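Local coordinates for D-alanyl-d-alanine carboxypeptidase DACD (Escherichia coli, PDB 5FSR), which removes the terminal D-alanine from the pentapeptide side chains of peptidoglycan precursors as a penicillin-binding DD-carboxypeptidase, at residues V74-A77 with I78-H81; V117-R120 with D121-G125; E198-H201 with M202-E205. All coordinates share one frame; numbering follows the deposited sequence.

Interaction 1. Residues V74-A77 with I78-H81; sequences VDRA and IDSH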
# COMPACT_ATOMS: atom_id res chain seq x y z
N VAL A 74 -3.43 -11.23 -6.96
CA VAL A 74 -4.41 -12.18 -6.38
C VAL A 74 -5.75 -11.52 -6.15
O VAL A 74 -6.78 -12.09 -6.51
CB VAL A 74 -3.95 -12.84 -5.05
CG1 VAL A 74 -5.04 -13.76 -4.49
CG2 VAL A 74 -2.64 -13.61 -5.25
N ASP A 75 -5.72 -10.35 -5.51
CA ASP A 75 -6.90 -9.50 -5.34
C ASP A 75 -7.63 -9.25 -6.66
O ASP A 75 -8.85 -9.39 -6.73
CB ASP A 75 -6.49 -8.17 -4.67
CG ASP A 75 -7.65 -7.18 -4.54
OD1 ASP A 75 -8.13 -6.67 -5.58
OD2 ASP A 75 -8.04 -6.90 -3.39
N ARG A 76 -6.88 -8.87 -7.68
CA ARG A 76 -7.50 -8.52 -8.99
C ARG A 76 -8.03 -9.75 -9.69
O ARG A 76 -9.02 -9.67 -10.41
CB ARG A 76 -6.50 -7.81 -9.91
CG ARG A 76 -5.93 -6.48 -9.38
CD ARG A 76 -6.98 -5.39 -9.38
NE ARG A 76 -7.75 -5.39 -8.14
CZ ARG A 76 -8.82 -4.65 -7.91
NH1 ARG A 76 -9.30 -3.85 -8.87
NH2 ARG A 76 -9.44 -4.72 -6.75
N ALA A 77 -7.38 -10.91 -9.46
CA ALA A 77 -7.91 -12.18 -9.96
C ALA A 77 -9.23 -12.53 -9.32
O ALA A 77 -10.13 -12.99 -9.99
CB ALA A 77 -6.88 -13.29 -9.78
N ILE A 78 -9.39 -12.26 -8.03
CA ILE A 78 -10.71 -12.45 -7.35
C ILE A 78 -11.77 -11.44 -7.83
O ILE A 78 -12.92 -11.77 -8.05
CB ILE A 78 -10.57 -12.34 -5.82
CG1 ILE A 78 -9.61 -13.42 -5.31
CG2 ILE A 78 -11.93 -12.51 -5.15
CD1 ILE A 78 -9.10 -13.24 -3.90
N ASP A 79 -11.36 -10.19 -8.00
CA ASP A 79 -12.25 -9.10 -8.33
C ASP A 79 -12.90 -9.27 -9.74
O ASP A 79 -14.07 -8.94 -9.91
CB ASP A 79 -11.48 -7.80 -8.21
CG ASP A 79 -12.30 -6.60 -8.57
OD1 ASP A 79 -13.11 -6.13 -7.74
OD2 ASP A 79 -12.14 -6.18 -9.72
N SER A 80 -12.15 -9.81 -10.70
CA SER A 80 -12.64 -10.15 -12.05
C SER A 80 -13.29 -11.57 -12.20
O SER A 80 -13.70 -11.95 -13.30
CB SER A 80 -11.47 -10.06 -13.03
OG SER A 80 -10.42 -10.95 -12.64
N HIS A 81 -13.35 -12.34 -11.11
CA HIS A 81 -14.08 -13.62 -11.01
C HIS A 81 -13.38 -14.78 -11.73
O HIS A 81 -13.97 -15.82 -11.96
CB HIS A 81 -15.53 -13.50 -11.50
CG HIS A 81 -16.29 -12.36 -10.90
ND1 HIS A 81 -16.93 -12.44 -9.68
CD2 HIS A 81 -16.56 -11.12 -11.37
CE1 HIS A 81 -17.54 -11.31 -9.41
NE2 HIS A 81 -17.33 -10.49 -10.42
O HOH W 1 -9.72 -7.05 -11.62
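R76 reaches D79 by folding its chain: CG stands anti to the carbonyl carbon (chi1 -61°), and further bends at chi2 and chi3 turn the guanidinium back alongside the helix, while D79 swings its CG anti to the backbone N and points the same way. The D79 carboxylate stacks on one face of the guanidinium, displaced toward its rim, the planes 11° apart. OD2 of D79 is 3.8 Å from NH1 of R76, a long salt bridge in which no N-H is aimed at the oxygen, so the attraction is one of charges alone. The directed bonds of R76 go to its neighbour in sequence, D75. NE and NH2 both close side-on upon OD1 of D75, NH2 at 2.6 Å and on the syn lone pair, and this double grip fixes the rotation of the guanidinium that D79 covers. The three residues make a small salt-bridge network in which the arginine meets one acid at its edge and the other over a face, and probably eases their mutual repulsion.

The last turn closes at R76 O, which accepts from S80 N at 3.1 Å and from S80 OG at 2.9 Å, the hydroxyl lying in the carbonyl plane on a lone pair. A water donates to R76 O, as a third donor there, and to D79 OD2, bridging the two. H81 then takes positive phi, completing a Schellman motif that ends the helix. On the inner side V74 CG1 meets I78 CD1 at 4.1 Å.

This is the C-terminal end of helix 66-79, whose first turn carries K67, by similarity the proton acceptor. V74 and I78 pack on F199 of helix 197-201, D75 OD2 accepts from the backbone N of E196, and V74 also touches L138 and I142 of helix 132-143.

Interaction 2. Residues V117-R120 with D121-G125; sequences VSVR and DLSRG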
# COMPACT_ATOMS: atom_id res chain seq x y z
N VAL A 117 -5.13 -26.65 -0.75
CA VAL A 117 -5.27 -25.44 0.09
C VAL A 117 -6.14 -24.39 -0.62
O VAL A 117 -6.08 -24.26 -1.86
CB VAL A 117 -3.88 -24.82 0.38
CG1 VAL A 117 -3.98 -23.62 1.33
CG2 VAL A 117 -2.93 -25.86 0.94
N SER A 118 -6.95 -23.66 0.16
CA SER A 118 -7.79 -22.59 -0.40
C SER A 118 -6.91 -21.45 -0.91
O SER A 118 -5.76 -21.32 -0.47
CB SER A 118 -8.90 -22.09 0.59
OG SER A 118 -8.43 -21.73 1.88
N VAL A 119 -7.42 -20.71 -1.90
CA VAL A 119 -6.88 -19.39 -2.26
C VAL A 119 -6.81 -18.49 -1.02
O VAL A 119 -5.80 -17.87 -0.79
CB VAL A 119 -7.70 -18.73 -3.42
CG1 VAL A 119 -7.46 -17.22 -3.50
CG2 VAL A 119 -7.32 -19.36 -4.75
N ARG A 120 -7.87 -18.47 -0.21
CA ARG A 120 -7.88 -17.73 1.05
C ARG A 120 -6.72 -18.04 1.99
O ARG A 120 -6.05 -17.11 2.47
CB ARG A 120 -9.19 -17.97 1.79
CG ARG A 120 -9.45 -17.00 2.94
CD ARG A 120 -10.69 -17.34 3.74
NE ARG A 120 -11.83 -17.70 2.90
CZ ARG A 120 -12.70 -16.85 2.35
NH1 ARG A 120 -12.61 -15.53 2.53
NH2 ARG A 120 -13.72 -17.33 1.61
N ASP A 121 -6.51 -19.35 2.27
CA ASP A 121 -5.41 -19.75 3.16
C ASP A 121 -4.04 -19.54 2.54
O ASP A 121 -3.09 -19.30 3.27
CB ASP A 121 -5.55 -21.20 3.66
CG ASP A 121 -6.77 -21.40 4.50
OD1 ASP A 121 -7.33 -20.42 5.04
OD2 ASP A 121 -7.17 -22.54 4.61
N LEU A 122 -3.93 -19.61 1.21
CA LEU A 122 -2.69 -19.24 0.54
C LEU A 122 -2.41 -17.68 0.63
O LEU A 122 -1.27 -17.25 0.79
CB LEU A 122 -2.72 -19.69 -0.93
CG LEU A 122 -2.51 -21.17 -1.29
CD1 LEU A 122 -2.96 -21.48 -2.72
CD2 LEU A 122 -1.05 -21.56 -1.10
N SER A 123 -3.46 -16.88 0.46
CA SER A 123 -3.42 -15.42 0.67
C SER A 123 -3.00 -15.07 2.10
O SER A 123 -2.21 -14.19 2.32
CB SER A 123 -4.77 -14.78 0.31
OG SER A 123 -5.17 -15.11 -1.01
N ARG A 124 -3.47 -15.82 3.09
CA ARG A 124 -2.99 -15.61 4.47
C ARG A 124 -1.50 -15.96 4.64
O ARG A 124 -0.76 -15.21 5.23
CB ARG A 124 -3.84 -16.38 5.47
CG ARG A 124 -5.32 -16.00 5.48
CD ARG A 124 -5.97 -16.40 6.80
NE ARG A 124 -7.44 -16.46 6.63
CZ ARG A 124 -8.27 -17.38 7.12
NH1 ARG A 124 -7.83 -18.42 7.85
NH2 ARG A 124 -9.58 -17.26 6.87
N GLY A 125 -1.08 -17.09 4.08
CA GLY A 125 0.35 -17.45 4.08
C GLY A 125 1.26 -16.41 3.44
O GLY A 125 2.35 -16.14 3.93
O HOH W 2 -7.46 -24.50 2.63
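A hydrogen bond joins S118 to D121 at the start of helix 119-127. S118 OG accepts from D121 N at 3.1 Å, with an N-H...O angle of 155°; with chi1 at 52° the hydroxyl sits between its own backbone N and carbonyl carbon, facing the first turn. A water accepts from S118 N and donates to D121 OD2, bridging the two residues a second time. Further along, V119 O takes two donors from S123: the backbone N almost straight along the C=O axis, and OG, also at 2.8 Å, from above the carbonyl plane. The buried S123 hydroxyl thereby donates within its own helix. L122 N to S118 O and R124 N to R120 O are the regular helical bonds.

S118 is the N-cap residue, and the cap marks an abrupt change from strand 116-118 into helix 119-127. That strand pairs antiparallel with strand 88-90, where V117 bonds to V89 through the backbone.

Among the charged groups, D121 OD1 lies over one face of the R124 guanidinium, toward its rim, 3.5 Å from NH1, with no N-H directed at it. R120 runs side by side with R124, and its CD comes to 3.3 Å from R124 NH2; the two charged ends would be expected to repel, which D121 probably tempers.

The apolar contacts fall to V117, whose CG1 touches D121 CB at 3.7 Å and L122 CG at 3.9 Å. L122 continues inward onto A137 and L138 of helix 132-143, whereas W210 of strand 207-210 touches V117 and D121.

Interaction 3. Residues E198-H201 with M202-E205; sequences EFYH and MYSE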
# COMPACT_ATOMS: atom_id res chain seq x y z
N GLU A 198 -12.14 -7.72 2.01
CA GLU A 198 -11.65 -8.81 2.85
C GLU A 198 -10.26 -9.26 2.47
O GLU A 198 -9.67 -10.06 3.17
CB GLU A 198 -12.60 -10.03 2.86
CG GLU A 198 -14.09 -9.72 2.97
CD GLU A 198 -14.48 -8.68 4.01
OE1 GLU A 198 -13.78 -8.45 5.04
OE2 GLU A 198 -15.54 -8.07 3.77
N PHE A 199 -9.73 -8.78 1.36
CA PHE A 199 -8.36 -9.09 1.07
C PHE A 199 -7.50 -8.21 1.96
O PHE A 199 -6.69 -8.74 2.76
CB PHE A 199 -8.02 -8.89 -0.38
CG PHE A 199 -6.84 -9.65 -0.79
CD1 PHE A 199 -5.57 -9.11 -0.65
CD2 PHE A 199 -6.98 -10.97 -1.24
CE1 PHE A 199 -4.45 -9.85 -1.02
CE2 PHE A 199 -5.88 -11.72 -1.58
CZ PHE A 199 -4.62 -11.15 -1.48
N TYR A 200 -7.72 -6.90 1.89
CA TYR A 200 -6.90 -5.97 2.63
C TYR A 200 -6.90 -6.34 4.12
O TYR A 200 -5.86 -6.24 4.74
CB TYR A 200 -7.28 -4.47 2.43
CG TYR A 200 -6.40 -3.59 3.30
CD1 TYR A 200 -5.03 -3.55 3.09
CD2 TYR A 200 -6.91 -2.88 4.39
CE1 TYR A 200 -4.19 -2.81 3.90
CE2 TYR A 200 -6.07 -2.13 5.22
CZ TYR A 200 -4.72 -2.08 4.96
OH TYR A 200 -3.83 -1.35 5.75
N HIS A 201 -8.06 -6.73 4.66
CA HIS A 201 -8.19 -7.09 6.09
C HIS A 201 -7.18 -8.13 6.58
O HIS A 201 -6.74 -8.07 7.72
CB HIS A 201 -9.61 -7.56 6.44
CG HIS A 201 -9.90 -7.51 7.91
ND1 HIS A 201 -9.70 -8.58 8.74
CD2 HIS A 201 -10.31 -6.49 8.70
CE1 HIS A 201 -10.00 -8.24 9.98
NE2 HIS A 201 -10.37 -6.97 9.98
N MET A 202 -6.74 -9.02 5.70
CA MET A 202 -5.73 -10.02 6.05
C MET A 202 -4.39 -9.40 6.43
O MET A 202 -3.56 -10.09 7.06
CB MET A 202 -5.50 -11.01 4.90
CG MET A 202 -6.68 -11.89 4.53
SD MET A 202 -6.24 -13.00 3.16
CE MET A 202 -7.62 -14.14 3.22
N TYR A 203 -4.15 -8.13 6.07
CA TYR A 203 -2.93 -7.43 6.53
C TYR A 203 -2.96 -7.15 7.99
O TYR A 203 -1.92 -7.06 8.59
CB TYR A 203 -2.61 -6.14 5.74
CG TYR A 203 -1.99 -6.40 4.37
CD1 TYR A 203 -0.62 -6.51 4.24
CD2 TYR A 203 -2.76 -6.57 3.25
CE1 TYR A 203 -0.05 -6.77 3.01
CE2 TYR A 203 -2.19 -6.84 2.03
CZ TYR A 203 -0.84 -6.93 1.92
OH TYR A 203 -0.25 -7.16 0.69
N SER A 204 -4.14 -7.08 8.59
CA SER A 204 -4.26 -6.91 10.02
C SER A 204 -4.29 -8.21 10.86
O SER A 204 -4.33 -8.11 12.09
CB SER A 204 -5.55 -6.16 10.30
OG SER A 204 -6.69 -6.97 10.03
N GLU A 205 -4.32 -9.40 10.26
CA GLU A 205 -4.40 -10.63 11.09
C GLU A 205 -3.06 -10.86 11.76
O GLU A 205 -2.02 -10.78 11.14
CB GLU A 205 -4.84 -11.84 10.26
CG GLU A 205 -6.22 -11.69 9.68
CD GLU A 205 -6.56 -12.69 8.57
OE1 GLU A 205 -5.83 -13.71 8.35
OE2 GLU A 205 -7.58 -12.46 7.90
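F199 O, Y200 O and H201 O each accept a backbone N-H from three residues on, M202, Y203 and S204 in turn, and every donor stands well above its carbonyl plane, as in tight 3-10-like turns. H201 O also takes S204 OG at 2.6 Å, this time in the carbonyl plane. With OG set between the backbone N and the carbonyl carbon (chi1 70°), the same oxygen lies over the centre of the imidazole face of H201, 3.5 Å from CE1.

Y200 CD1 touches Y203 CD2 at 3.8 Å. Their planes are 28° apart but slid so far that the rings barely overlap, and the edge of the Y203 ring also meets Y200 O in its plane. M202, extended beyond CG, carries SD above the face of F199, 5.0 Å from the ring centroid, a distant Met-aromatic contact.

The Y200 hydroxyl bonds to D230 of strand 228-236. The turn leads from helix 197-201 toward strand 207-210, and its chemistry differs by side: S204 N and OG close it onto H201 O beside an exposed imidazole, whereas the Met-aromatic and tyrosine contacts are internal and buried, their rings packing on mostly aliphatic side chains of neighbouring helices.

The three contacts follow in series along the chain yet converge on F199. From interaction 1, V74 CG1 lies 3.7 Å from F199 CE2, and from interaction 2, S123 OG comes to 3.5 Å from that same atom, while V74 CG1 and S123 OG are themselves 3.7 Å apart. M202 extends the join between interactions 2 and 3: its CE is 3.4 Å from R120 CG and its SD 3.7 Å from S123 CB. Interaction 3 is nearest the catalytic centre, the Y203 side chain being about 5 Å from that of K233 and about 6 Å from that of K67, residues assigned by similarity to substrate binding and proton acceptance.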